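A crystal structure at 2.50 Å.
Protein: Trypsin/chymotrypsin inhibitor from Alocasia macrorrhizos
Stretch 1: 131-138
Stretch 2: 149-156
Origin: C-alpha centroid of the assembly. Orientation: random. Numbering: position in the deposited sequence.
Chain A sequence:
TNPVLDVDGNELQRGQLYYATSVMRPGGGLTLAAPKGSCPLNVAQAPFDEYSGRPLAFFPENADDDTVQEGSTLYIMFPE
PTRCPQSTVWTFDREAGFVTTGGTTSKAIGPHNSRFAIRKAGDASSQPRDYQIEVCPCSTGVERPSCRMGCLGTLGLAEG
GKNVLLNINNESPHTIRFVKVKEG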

# COMPACT_ATOMS: atom_id res chain seq x y z
N TYR A 131 -18.61 -1.48 -13.83
CA TYR A 131 -18.57 -0.32 -12.97
C TYR A 131 -17.72 0.76 -13.62
O TYR A 131 -17.03 0.54 -14.62
CB TYR A 131 -18.05 -0.67 -11.58
CG TYR A 131 -18.90 -1.71 -10.87
CD1 TYR A 131 -19.90 -1.33 -9.98
CD2 TYR A 131 -18.70 -3.08 -11.08
CE1 TYR A 131 -20.68 -2.28 -9.34
CE2 TYR A 131 -19.48 -4.03 -10.44
CZ TYR A 131 -20.47 -3.62 -9.57
OH TYR A 131 -21.24 -4.56 -8.94
N GLN A 132 -17.82 1.95 -13.05
CA GLN A 132 -16.91 3.04 -13.35
C GLN A 132 -16.44 3.65 -12.04
O GLN A 132 -16.99 3.37 -10.97
CB GLN A 132 -17.57 4.10 -14.22
CG GLN A 132 -18.46 3.57 -15.31
CD GLN A 132 -19.56 4.54 -15.61
OE1 GLN A 132 -19.96 5.33 -14.74
NE2 GLN A 132 -20.06 4.52 -16.84
N ILE A 133 -15.41 4.49 -12.12
CA ILE A 133 -14.90 5.24 -10.98
C ILE A 133 -15.21 6.71 -11.19
O ILE A 133 -15.00 7.25 -12.28
CB ILE A 133 -13.40 5.02 -10.79
CG1 ILE A 133 -13.14 3.52 -10.67
CG2 ILE A 133 -12.91 5.83 -9.59
CD1 ILE A 133 -11.85 3.19 -9.97
N GLU A 134 -15.71 7.34 -10.15
CA GLU A 134 -15.98 8.76 -10.19
C GLU A 134 -15.04 9.46 -9.24
O GLU A 134 -14.67 8.89 -8.21
CB GLU A 134 -17.42 9.04 -9.81
CG GLU A 134 -18.40 8.64 -10.90
CD GLU A 134 -19.61 9.53 -10.93
OE1 GLU A 134 -19.52 10.65 -11.50
OE2 GLU A 134 -20.64 9.11 -10.35
N VAL A 135 -14.64 10.67 -9.61
CA VAL A 135 -13.88 11.56 -8.74
C VAL A 135 -14.88 12.38 -7.92
O VAL A 135 -15.60 13.22 -8.47
CB VAL A 135 -12.98 12.47 -9.57
CG1 VAL A 135 -12.00 13.21 -8.69
CG2 VAL A 135 -12.28 11.66 -10.64
N CYS A 136 -14.94 12.16 -6.60
CA CYS A 136 -15.97 12.81 -5.78
C CYS A 136 -15.35 13.50 -4.57
O CYS A 136 -15.31 12.94 -3.47
CB CYS A 136 -17.04 11.82 -5.32
SG CYS A 136 -18.04 11.11 -6.66
N PRO A 137 -14.88 14.73 -4.73
CA PRO A 137 -14.18 15.40 -3.63
C PRO A 137 -14.97 15.48 -2.34
O PRO A 137 -14.37 15.62 -1.28
CB PRO A 137 -13.91 16.80 -4.21
CG PRO A 137 -13.78 16.56 -5.65
CD PRO A 137 -14.75 15.47 -6.00
N CYS A 138 -16.29 15.38 -2.38
CA CYS A 138 -17.10 15.50 -1.17
C CYS A 138 -17.48 14.12 -0.67
O CYS A 138 -18.04 13.31 -1.43
CB CYS A 138 -18.35 16.33 -1.43
SG CYS A 138 -17.97 18.06 -1.70
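Stretch 2, residues 149-156: MGCLGTLG

How does the second stretch run against the first? Residues 149-152 form a loop that leads into a strand at 153-156, and this strand lies antiparallel to strand 131-135, with 125° between their directions and their axes 4.6 Å apart at the closest. Glu 134 faces Thr 154 as a non-hydrogen-bonded pair, CA to CA 4.3 Å; Val 135 and Gly 153 form the hydrogen-bonded pair.

Which backbone groups are satisfied across the contact? Val 135 uses both of its polar atoms: its N donates to Gly 153 O at 2.8 Å, almost straight, and its O accepts from Leu 152 N at 2.7 Å, more bent at 138°. Leu 155 N donates to Ile 133 O at 3.0 Å and 170°. Where the strands splay, a water completes the ladder, accepting from Ile 133 N (3.1 Å) and donating to Leu 155 O (2.7 Å).

What locks the end of the pairing? A disulfide joins Cys 136 SG to Cys 151 SG at 2.1 Å, just past the last backbone bond.

How do the side chains pack? Val 135 CG2 meets Leu 155 CD2 at 3.6 Å, while its CG1 lies 3.8 Å from Leu 152 CD1. Thr 154 OG1 finds its hydrogen bond elsewhere in the structure. Gly 153, at phi 137°, has a backbone that calls for glycine.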

# COMPACT_ATOMS: atom_id res chain seq x y z
N MET A 149 -21.28 19.97 -2.90
CA MET A 149 -21.11 19.95 -4.34
C MET A 149 -20.91 18.52 -4.85
O MET A 149 -20.56 17.60 -4.10
CB MET A 149 -19.93 20.81 -4.74
CG MET A 149 -18.64 20.29 -4.24
SD MET A 149 -17.55 21.65 -3.79
CE MET A 149 -17.97 21.87 -2.06
N GLY A 150 -21.15 18.33 -6.14
CA GLY A 150 -21.15 17.01 -6.74
C GLY A 150 -19.76 16.53 -7.07
O GLY A 150 -18.74 17.07 -6.62
N CYS A 151 -19.71 15.49 -7.89
CA CYS A 151 -18.43 14.92 -8.27
C CYS A 151 -17.81 15.68 -9.44
O CYS A 151 -18.49 16.41 -10.17
CB CYS A 151 -18.61 13.46 -8.60
SG CYS A 151 -19.37 12.58 -7.25
N LEU A 152 -16.50 15.53 -9.60
CA LEU A 152 -15.89 16.10 -10.79
C LEU A 152 -16.31 15.35 -12.03
O LEU A 152 -16.40 15.95 -13.11
CB LEU A 152 -14.37 16.11 -10.67
CG LEU A 152 -13.77 16.81 -9.46
CD1 LEU A 152 -12.25 16.89 -9.59
CD2 LEU A 152 -14.39 18.21 -9.27
N GLY A 153 -16.57 14.04 -11.92
CA GLY A 153 -17.00 13.24 -13.04
C GLY A 153 -16.29 11.90 -13.09
O GLY A 153 -15.64 11.47 -12.14
N THR A 154 -16.41 11.24 -14.23
CA THR A 154 -16.05 9.84 -14.38
C THR A 154 -14.69 9.70 -15.06
O THR A 154 -14.34 10.49 -15.95
CB THR A 154 -17.14 9.11 -15.19
OG1 THR A 154 -18.43 9.54 -14.72
CG2 THR A 154 -17.05 7.62 -14.99
N LEU A 155 -13.92 8.70 -14.62
CA LEU A 155 -12.61 8.43 -15.19
C LEU A 155 -12.73 7.73 -16.53
O LEU A 155 -13.47 6.74 -16.66
CB LEU A 155 -11.77 7.58 -14.25
CG LEU A 155 -11.38 8.25 -12.93
CD1 LEU A 155 -10.46 7.37 -12.11
CD2 LEU A 155 -10.75 9.61 -13.16
N GLY A 156 -12.03 8.25 -17.53
CA GLY A 156 -11.94 7.58 -18.81
C GLY A 156 -10.48 7.42 -19.18
O GLY A 156 -9.60 8.02 -18.57
O HOH W 1 -14.33 4.75 -14.97